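Local coordinates for UPF0249 protein EF_3048 (Enterococcus faecalis, PDB 2I5I) that probably catalyses the metal-dependent deacetylation of acetylated carbohydrates, a step in oligosaccharide breakdown, and works as a homodimer, at residues L7-D12 with I253-Y258; V33-A38 with T58-V63; Q196-V201 with E246-R251. All coordinates share one frame; numbering follows the deposited sequence.

Overall arrangement
Contacts 1 and 2 lie in the core; contact 3 is peripheral, with a buried leucine and a partly exposed ion pair. Contacts 1 and 2 belong to one parallel sheet, where strand 6-11 neighbours both 254-256 and 35-38; their centres are 9 Å apart, and Thr34 OG1 joins them by a hydrogen bond to Ala256 O. Contact 3, its centre about 21 Å from that of the chain, packs helix 191-203 against helix 242-250, which is followed by strand 254-256. The chemistry follows place: backbone hydrogen bonds with mainly aliphatic packing in contact 1, threonine-rich strand pairing near the predicted metal site in contact 2, and a salt bridge beside a packed leucine in contact 3.

Contact 1 of 3, residues L7-D12 with I253-Y258; sequences LIINAD and ILLANY
One face of the Tyr258 ring carries the tip of Ile8: CD1 lies 4.0 Å from the ring centroid, 24° off the normal, a CH-pi contact displaced toward the CD1-CE1 side of Tyr258. The two side chains cross at about a right angle. Ile8 reaches the ring because its CG1 stands anti to the carbonyl carbon and the chain runs extended to CD1. At the far end of the tyrosine, OH is hydrogen-bonded to Glu210, and the ring also stacks with His126, which ties down its polar tip and would limit its rotation.

Upstream of the tyrosine, the backbones pair as parallel strands. Leu7 N donates to Leu254 O at 2.9 Å, nearly along the C=O axis, and Ala256 N donates to Leu7 O at 2.8 Å with the donor well above the carbonyl plane. Leu7 is thus gripped through both its N-H and its C=O, the pattern of parallel pairing, here between the last strand, 254-256, and the first, 6-11, in the sheet of this YdjC-family fold. The axes diverge by 48°, consistent with a pairing limited to two firm hydrogen bonds.

On the sheet face of Leu7 and Leu255 these two side chains lie side by side, pointing the same way, with Leu7 CD2 and Leu255 CD2 4.1 Å apart. Leu255 CD2 also meets Ile9 CD1 at 3.5 Å. Beside them the packing is tight, Leu7 CB standing 3.5 Å from Ile253 CG2; Leu198 of helix 191-203 touches both Leu7 and Ile253. Leu254 and Ala256 pack on Ala112 and Ile115 of the second subunit.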
loop_
_atom_site.group_PDB
_atom_site.type_symbol
_atom_site.label_atom_id
_atom_site.label_comp_id
_atom_site.label_asym_id
_atom_site.label_seq_id
_atom_site.Cartn_x
_atom_site.Cartn_y
_atom_site.Cartn_z
ATOM N N LEU A 7 4.628 -30.656 -1.494
ATOM C CA LEU A 7 3.418 -30.719 -0.707
ATOM C C LEU A 7 2.661 -29.379 -0.758
ATOM O O LEU A 7 3.172 -28.369 -0.315
ATOM C CB LEU A 7 3.705 -31.051 0.755
ATOM C CG LEU A 7 2.486 -31.076 1.670
ATOM C CD1 LEU A 7 1.464 -32.109 1.209
ATOM C CD2 LEU A 7 2.854 -31.382 3.122
ATOM N N ILE A 8 1.484 -29.441 -1.339
ATOM C CA ILE A 8 0.524 -28.363 -1.411
ATOM C C ILE A 8 -0.438 -28.580 -0.246
ATOM O O ILE A 8 -1.064 -29.634 -0.115
ATOM C CB ILE A 8 -0.201 -28.382 -2.759
ATOM C CG1 ILE A 8 0.713 -28.249 -3.970
ATOM C CG2 ILE A 8 -1.298 -27.328 -2.764
ATOM C CD1 ILE A 8 0.003 -28.527 -5.275
ATOM N N ILE A 9 -0.541 -27.612 0.634
ATOM C CA ILE A 9 -1.455 -27.533 1.764
ATOM C C ILE A 9 -2.427 -26.415 1.425
ATOM O O ILE A 9 -2.105 -25.237 1.394
ATOM C CB ILE A 9 -0.729 -27.296 3.099
ATOM C CG1 ILE A 9 0.352 -28.339 3.313
ATOM C CG2 ILE A 9 -1.691 -27.261 4.272
ATOM C CD1 ILE A 9 1.136 -28.251 4.591
ATOM N N ASN A 10 -3.636 -26.863 1.081
ATOM C CA ASN A 10 -4.611 -25.951 0.491
ATOM C C ASN A 10 -5.796 -25.833 1.433
ATOM O O ASN A 10 -6.433 -26.820 1.794
ATOM C CB ASN A 10 -5.101 -26.415 -0.891
ATOM C CG ASN A 10 -6.058 -25.415 -1.518
ATOM O OD1 ASN A 10 -5.679 -24.578 -2.349
ATOM N ND2 ASN A 10 -7.307 -25.524 -1.119
ATOM N N ALA A 11 -6.081 -24.584 1.787
ATOM C CA ALA A 11 -7.241 -24.281 2.614
ATOM C C ALA A 11 -8.467 -24.096 1.741
ATOM O O ALA A 11 -8.504 -23.197 0.897
ATOM C CB ALA A 11 -6.993 -23.015 3.434
ATOM N N ASP A 12 -9.487 -24.922 1.914
ATOM C CA ASP A 12 -10.719 -24.728 1.170
ATOM C C ASP A 12 -11.578 -23.612 1.779
ATOM O O ASP A 12 -11.486 -23.329 2.981
ATOM C CB ASP A 12 -11.488 -26.055 1.124
ATOM C CG ASP A 12 -10.751 -27.142 0.365
ATOM O OD1 ASP A 12 -9.603 -26.921 -0.079
ATOM O OD2 ASP A 12 -11.330 -28.243 0.210
ATOM N N ILE A 253 10.478 -32.182 3.210
ATOM C CA ILE A 253 9.389 -31.891 2.277
ATOM C C ILE A 253 9.364 -30.415 1.884
ATOM O O ILE A 253 9.540 -29.543 2.731
ATOM C CB ILE A 253 8.032 -32.327 2.869
ATOM C CG1 ILE A 253 8.016 -33.832 3.133
ATOM C CG2 ILE A 253 6.857 -31.886 2.017
ATOM C CD1 ILE A 253 6.909 -34.381 3.976
ATOM N N LEU A 254 9.150 -30.187 0.594
ATOM C CA LEU A 254 9.076 -28.869 -0.014
ATOM C C LEU A 254 7.644 -28.355 0.012
ATOM O O LEU A 254 6.760 -29.021 -0.538
ATOM C CB LEU A 254 9.534 -28.836 -1.473
ATOM C CG LEU A 254 11.010 -29.084 -1.779
ATOM C CD1 LEU A 254 11.267 -29.035 -3.277
ATOM C CD2 LEU A 254 11.867 -28.091 -1.007
ATOM N N LEU A 255 7.402 -27.194 0.635
ATOM C CA LEU A 255 6.016 -26.708 0.611
ATOM C C LEU A 255 5.746 -25.905 -0.647
ATOM O O LEU A 255 6.342 -24.861 -0.881
ATOM C CB LEU A 255 5.705 -25.862 1.852
ATOM C CG LEU A 255 5.443 -26.638 3.142
ATOM C CD1 LEU A 255 5.330 -25.684 4.337
ATOM C CD2 LEU A 255 4.178 -27.488 3.033
ATOM N N ALA A 256 4.803 -26.394 -1.451
ATOM C CA ALA A 256 4.533 -25.836 -2.757
ATOM C C ALA A 256 3.097 -25.411 -2.971
ATOM O O ALA A 256 2.221 -25.546 -2.121
ATOM C CB ALA A 256 4.910 -26.913 -3.787
ATOM N N ASN A 257 2.836 -24.908 -4.175
ATOM C CA ASN A 257 1.494 -24.485 -4.567
ATOM C C ASN A 257 1.233 -24.986 -5.984
ATOM O O ASN A 257 2.127 -25.671 -6.503
ATOM C CB ASN A 257 1.316 -22.972 -4.451
ATOM C CG ASN A 257 2.357 -22.189 -5.219
ATOM O OD1 ASN A 257 2.660 -22.496 -6.378
ATOM N ND2 ASN A 257 2.894 -21.177 -4.546
ATOM N N TYR A 258 0.072 -24.711 -6.554
ATOM C CA TYR A 258 -0.234 -25.243 -7.891
ATOM C C TYR A 258 0.539 -24.564 -9.002
ATOM O O TYR A 258 0.385 -24.940 -10.174
ATOM C CB TYR A 258 -1.741 -25.182 -8.181
ATOM C CG TYR A 258 -2.549 -26.376 -7.723
ATOM C CD1 TYR A 258 -2.937 -26.568 -6.413
ATOM C CD2 TYR A 258 -2.956 -27.356 -8.628
ATOM C CE1 TYR A 258 -3.677 -27.655 -5.974
ATOM C CE2 TYR A 258 -3.696 -28.440 -8.212
ATOM C CZ TYR A 258 -4.068 -28.613 -6.902
ATOM O OH TYR A 258 -4.810 -29.700 -6.529
#

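Contact 2 of 3, residues V33-A38 with T58-V63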
loop_
_atom_site.group_PDB
_atom_site.type_symbol
_atom_site.label_atom_id
_atom_site.label_comp_id
_atom_site.label_asym_id
_atom_site.label_seq_id
_atom_site.Cartn_x
_atom_site.Cartn_y
_atom_site.Cartn_z
ATOM N N VAL A 33 -0.014 -23.398 5.550
ATOM C CA VAL A 33 -0.928 -23.312 4.412
ATOM C C VAL A 33 -0.250 -22.545 3.280
ATOM O O VAL A 33 0.221 -21.414 3.448
ATOM C CB VAL A 33 -2.271 -22.651 4.765
ATOM C CG1 VAL A 33 -3.101 -22.396 3.514
ATOM C CG2 VAL A 33 -3.024 -23.507 5.777
ATOM N N THR A 34 -0.166 -23.156 2.096
ATOM C CA THR A 34 0.535 -22.502 0.991
ATOM C C THR A 34 -0.376 -22.036 -0.123
ATOM O O THR A 34 0.037 -21.293 -1.035
ATOM C CB THR A 34 1.573 -23.474 0.358
ATOM O OG1 THR A 34 0.794 -24.432 -0.372
ATOM C CG2 THR A 34 2.373 -24.236 1.388
ATOM N N SER A 35 -1.627 -22.445 -0.066
ATOM C CA SER A 35 -2.632 -22.214 -1.082
ATOM C C SER A 35 -4.030 -22.184 -0.491
ATOM O O SER A 35 -4.234 -22.728 0.606
ATOM C CB SER A 35 -2.501 -23.358 -2.094
ATOM O OG SER A 35 -3.469 -23.264 -3.117
ATOM N N THR A 36 -4.959 -21.591 -1.210
ATOM C CA THR A 36 -6.376 -21.651 -0.878
ATOM C C THR A 36 -7.194 -21.674 -2.156
ATOM O O THR A 36 -6.714 -21.286 -3.232
ATOM C CB THR A 36 -6.771 -20.471 0.024
ATOM O OG1 THR A 36 -8.085 -20.610 0.591
ATOM C CG2 THR A 36 -6.761 -19.190 -0.811
ATOM N N THR A 37 -8.441 -22.103 -2.018
ATOM C CA THR A 37 -9.373 -22.008 -3.154
ATOM C C THR A 37 -10.630 -21.268 -2.699
ATOM O O THR A 37 -11.103 -21.603 -1.606
ATOM C CB THR A 37 -9.739 -23.372 -3.743
ATOM O OG1 THR A 37 -10.090 -24.298 -2.717
ATOM C CG2 THR A 37 -8.515 -23.903 -4.491
ATOM N N ALA A 38 -11.041 -20.326 -3.519
ATOM C CA ALA A 38 -12.043 -19.322 -3.207
ATOM C C ALA A 38 -13.375 -19.497 -3.909
ATOM O O ALA A 38 -13.408 -19.890 -5.078
ATOM C CB ALA A 38 -11.452 -17.957 -3.598
ATOM N N THR A 58 1.584 -13.290 -0.634
ATOM C CA THR A 58 2.285 -14.510 -0.958
ATOM C C THR A 58 1.332 -15.694 -1.134
ATOM O O THR A 58 1.765 -16.813 -1.450
ATOM C CB THR A 58 3.314 -14.872 0.129
ATOM O OG1 THR A 58 2.682 -14.884 1.413
ATOM C CG2 THR A 58 4.409 -13.811 0.207
ATOM N N LEU A 59 0.039 -15.485 -0.893
ATOM C CA LEU A 59 -0.856 -16.652 -0.859
ATOM C C LEU A 59 -1.347 -17.034 -2.245
ATOM O O LEU A 59 -1.859 -16.197 -2.984
ATOM C CB LEU A 59 -2.022 -16.376 0.084
ATOM C CG LEU A 59 -3.138 -17.419 0.153
ATOM C CD1 LEU A 59 -2.586 -18.762 0.594
ATOM C CD2 LEU A 59 -4.259 -16.981 1.081
ATOM N N ALA A 60 -1.174 -18.318 -2.588
ATOM C CA ALA A 60 -1.656 -18.765 -3.899
ATOM C C ALA A 60 -3.142 -19.081 -3.818
ATOM O O ALA A 60 -3.654 -19.624 -2.839
ATOM C CB ALA A 60 -0.836 -19.945 -4.387
ATOM N N ILE A 61 -3.888 -18.713 -4.869
ATOM C CA ILE A 61 -5.331 -18.835 -4.829
ATOM C C ILE A 61 -5.932 -19.436 -6.111
ATOM O O ILE A 61 -5.675 -18.916 -7.192
ATOM C CB ILE A 61 -5.994 -17.458 -4.596
ATOM C CG1 ILE A 61 -5.437 -16.762 -3.349
ATOM C CG2 ILE A 61 -7.503 -17.577 -4.547
ATOM C CD1 ILE A 61 -6.039 -15.382 -3.145
ATOM N N GLY A 62 -6.710 -20.492 -5.940
ATOM C CA GLY A 62 -7.426 -21.171 -7.010
ATOM C C GLY A 62 -8.922 -20.969 -6.856
ATOM O O GLY A 62 -9.413 -20.319 -5.918
ATOM N N VAL A 63 -9.687 -21.548 -7.791
ATOM C CA VAL A 63 -11.136 -21.344 -7.791
ATOM C C VAL A 63 -11.850 -22.589 -7.259
ATOM O O VAL A 63 -11.623 -23.714 -7.720
ATOM C CB VAL A 63 -11.655 -20.940 -9.181
ATOM C CG1 VAL A 63 -11.273 -21.958 -10.259
ATOM C CG2 VAL A 63 -13.163 -20.733 -9.187
#
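Thr36 and Ile61 lie side by side and point the same way from their paired parallel strands, so that Thr36 CG2 sits 3.8 Å from Ile61 CG1. The threonine methyl occupies the crowded position between its backbone N and carbonyl carbon, while OG1 stands anti to N (chi1 -169°) and is hydrogen-bonded to Ala11 O. The methyl therefore serves the packing and the hydroxyl serves the adjacent strand. Leu59 brings CD2 to the same Thr36 CG2, also at 3.8 Å, and rests CD1 against Ser35 CA. Farther along, Ala38 CB meets the other branch of Ile61, CG2, at 4.1 Å.

On the reverse face are Ser35, Ala60 and Thr37, with Gly62 opposite Thr37. Here Thr37 CG2 lies 3.8 Å from Gly62 C, against the glycine backbone. Its OG1 is hydrogen-bonded to Asp128, and its side chain is about 8 Å from that of His130, a predicted magnesium ligand, which puts this face beside the probable active site.

Three backbone bonds set the register. Thr36 N donates to Ala60 O nearly along the C=O axis, and Gly62 N to Thr36 O at 2.8 Å in the carbonyl plane. Ala38 N donates to Gly62 O at 2.9 Å from above the plane of the Gly62 carbonyl. The strand axes are 32° apart.

The pair forms a beta-alpha-beta unit with helix 45-55, whose Met49 and Ala52 cover Ile61; Phe117 of helix 103-117 packs on Ala38, Ile61 and Val63, Ile24 of helix 18-29 touches Thr36, and strand 6-11 flanks 35-38.

Contact 3 of 3, residues Q196-V201 with E246-R251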
loop_
_atom_site.group_PDB
_atom_site.type_symbol
_atom_site.label_atom_id
_atom_site.label_comp_id
_atom_site.label_asym_id
_atom_site.label_seq_id
_atom_site.Cartn_x
_atom_site.Cartn_y
_atom_site.Cartn_z
ATOM N N GLN A 196 1.333 -38.317 10.346
ATOM C CA GLN A 196 0.914 -39.496 9.604
ATOM C C GLN A 196 0.849 -39.225 8.108
ATOM O O GLN A 196 1.388 -39.941 7.277
ATOM C CB GLN A 196 -0.471 -39.957 10.045
ATOM C CG GLN A 196 -0.536 -40.977 11.172
ATOM C CD GLN A 196 -1.966 -41.058 11.705
ATOM O OE1 GLN A 196 -2.879 -41.360 10.933
ATOM N NE2 GLN A 196 -2.153 -40.771 12.990
ATOM N N LEU A 197 0.150 -38.142 7.763
ATOM C CA LEU A 197 0.063 -37.802 6.349
ATOM C C LEU A 197 1.440 -37.455 5.806
ATOM O O LEU A 197 1.750 -37.729 4.651
ATOM C CB LEU A 197 -0.902 -36.638 6.148
ATOM C CG LEU A 197 -2.368 -36.913 6.438
ATOM C CD1 LEU A 197 -3.183 -35.627 6.346
ATOM C CD2 LEU A 197 -2.939 -37.968 5.493
ATOM N N LEU A 198 2.270 -36.842 6.651
ATOM C CA LEU A 198 3.591 -36.452 6.142
ATOM C C LEU A 198 4.415 -37.707 5.873
ATOM O O LEU A 198 5.107 -37.849 4.870
ATOM C CB LEU A 198 4.292 -35.507 7.118
ATOM C CG LEU A 198 3.666 -34.125 7.319
ATOM C CD1 LEU A 198 4.417 -33.346 8.394
ATOM C CD2 LEU A 198 3.641 -33.359 6.005
ATOM N N ASP A 199 4.346 -38.662 6.791
ATOM C CA ASP A 199 5.094 -39.895 6.564
ATOM C C ASP A 199 4.609 -40.575 5.288
ATOM O O ASP A 199 5.396 -41.125 4.517
ATOM C CB ASP A 199 4.934 -40.821 7.765
ATOM C CG ASP A 199 5.599 -40.300 9.020
ATOM O OD1 ASP A 199 6.620 -39.594 8.887
ATOM O OD2 ASP A 199 5.085 -40.616 10.113
HETATM N N MSE A 200 3.297 -40.526 5.074
HETATM C CA MSE A 200 2.717 -41.088 3.851
HETATM C C MSE A 200 3.413 -40.418 2.670
HETATM O O MSE A 200 3.846 -41.079 1.726
HETATM C CB MSE A 200 1.207 -40.934 3.770
HETATM C CG MSE A 200 0.380 -41.929 4.580
HETATM SE SE MSE A 200 -1.394 -41.558 4.511
HETATM C CE MSE A 200 -2.085 -43.128 5.032
ATOM N N VAL A 201 3.563 -39.092 2.724
ATOM C CA VAL A 201 4.195 -38.453 1.562
ATOM C C VAL A 201 5.619 -38.943 1.381
ATOM O O VAL A 201 6.120 -39.174 0.286
ATOM C CB VAL A 201 4.195 -36.919 1.676
ATOM C CG1 VAL A 201 5.084 -36.302 0.606
ATOM C CG2 VAL A 201 2.766 -36.407 1.561
ATOM N N GLU A 246 8.225 -28.010 12.031
ATOM C CA GLU A 246 9.431 -28.829 12.185
ATOM C C GLU A 246 9.304 -30.171 11.471
ATOM O O GLU A 246 10.274 -30.638 10.861
ATOM C CB GLU A 246 9.750 -29.026 13.677
ATOM C CG GLU A 246 10.510 -27.825 14.237
ATOM C CD GLU A 246 10.604 -27.774 15.744
ATOM O OE1 GLU A 246 10.259 -28.779 16.404
ATOM O OE2 GLU A 246 11.039 -26.704 16.238
ATOM N N ALA A 247 8.133 -30.792 11.529
ATOM C CA ALA A 247 7.935 -32.114 10.928
ATOM C C ALA A 247 8.190 -32.088 9.429
ATOM O O ALA A 247 8.839 -32.973 8.855
ATOM C CB ALA A 247 6.538 -32.643 11.181
ATOM N N ILE A 248 7.664 -31.053 8.772
ATOM C CA ILE A 248 7.872 -30.963 7.315
ATOM C C ILE A 248 9.356 -30.804 7.039
ATOM O O ILE A 248 9.941 -31.428 6.150
ATOM C CB ILE A 248 7.004 -29.820 6.763
ATOM C CG1 ILE A 248 5.534 -30.258 6.641
ATOM C CG2 ILE A 248 7.528 -29.243 5.462
ATOM C CD1 ILE A 248 4.522 -29.169 6.915
ATOM N N GLU A 249 9.985 -29.973 7.876
ATOM C CA GLU A 249 11.424 -29.769 7.854
ATOM C C GLU A 249 12.195 -31.087 7.971
ATOM O O GLU A 249 13.009 -31.408 7.103
ATOM C CB GLU A 249 11.855 -28.817 8.978
ATOM C CG GLU A 249 11.293 -27.416 8.897
ATOM C CD GLU A 249 12.163 -26.317 9.466
ATOM O OE1 GLU A 249 13.368 -26.535 9.715
ATOM O OE2 GLU A 249 11.626 -25.198 9.661
ATOM N N GLU A 250 11.946 -31.844 9.027
ATOM C CA GLU A 250 12.636 -33.088 9.336
ATOM C C GLU A 250 12.519 -34.103 8.204
ATOM O O GLU A 250 13.324 -35.029 8.086
ATOM C CB GLU A 250 12.082 -33.691 10.629
ATOM C CG GLU A 250 11.911 -35.196 10.681
ATOM N N ARG A 251 11.481 -33.939 7.389
ATOM C CA ARG A 251 11.247 -34.935 6.345
ATOM C C ARG A 251 11.707 -34.423 4.989
ATOM O O ARG A 251 11.488 -35.113 3.997
ATOM C CB ARG A 251 9.774 -35.319 6.276
ATOM C CG ARG A 251 9.342 -36.266 7.384
ATOM C CD ARG A 251 7.841 -36.362 7.460
ATOM N NE ARG A 251 7.317 -37.160 8.547
ATOM C CZ ARG A 251 7.393 -36.889 9.843
ATOM N NH1 ARG A 251 7.999 -35.796 10.278
ATOM N NH2 ARG A 251 6.858 -37.721 10.725
#
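Segments 196-201 and 246-251 are helical, the second up to residue 250, and their backbones come nearest at Leu198 and Ile248, whose CA atoms are 7.1 Å apart. This is helix-helix packing: helix 191-203 meets the C-terminal end of helix 242-250, just before the last strand of the parallel sheet.

Leu198 fills the interface. With CG anti to the carbonyl carbon, it turns both methyls onto the second helix: CD1 reaches Ala247 CB at 3.6 Å, and CD2 reaches Ile248 CG1 at 3.7 Å. The leucine and isoleucine side chains cross at about a right angle. Ile253, further along the chain, touches both and carries the apolar packing toward the sheet.

Arg251 closes the more exposed side. Its chain runs extended from CG to NE, and CD passes 3.7 Å from Leu198 CB, so the aliphatic part lies against the leucine while the charged end continues to Asp199. The carboxylate and guanidinium planes are 25° apart, and Asp199 lies at the guanidinium edge. The third nitrogen turns back on the last turn of the preceding helix, where Arg251 NH1 donates to Ala247 O at 3.3 Å, which helps fix the group's rotation. The salt bridge is side-on but converges on one oxygen: Arg251 NE and NH2 each lie 2.6 Å from Asp199 OD1, above the carboxylate plane, their bonds bent to 139° and 132° at the hydrogen.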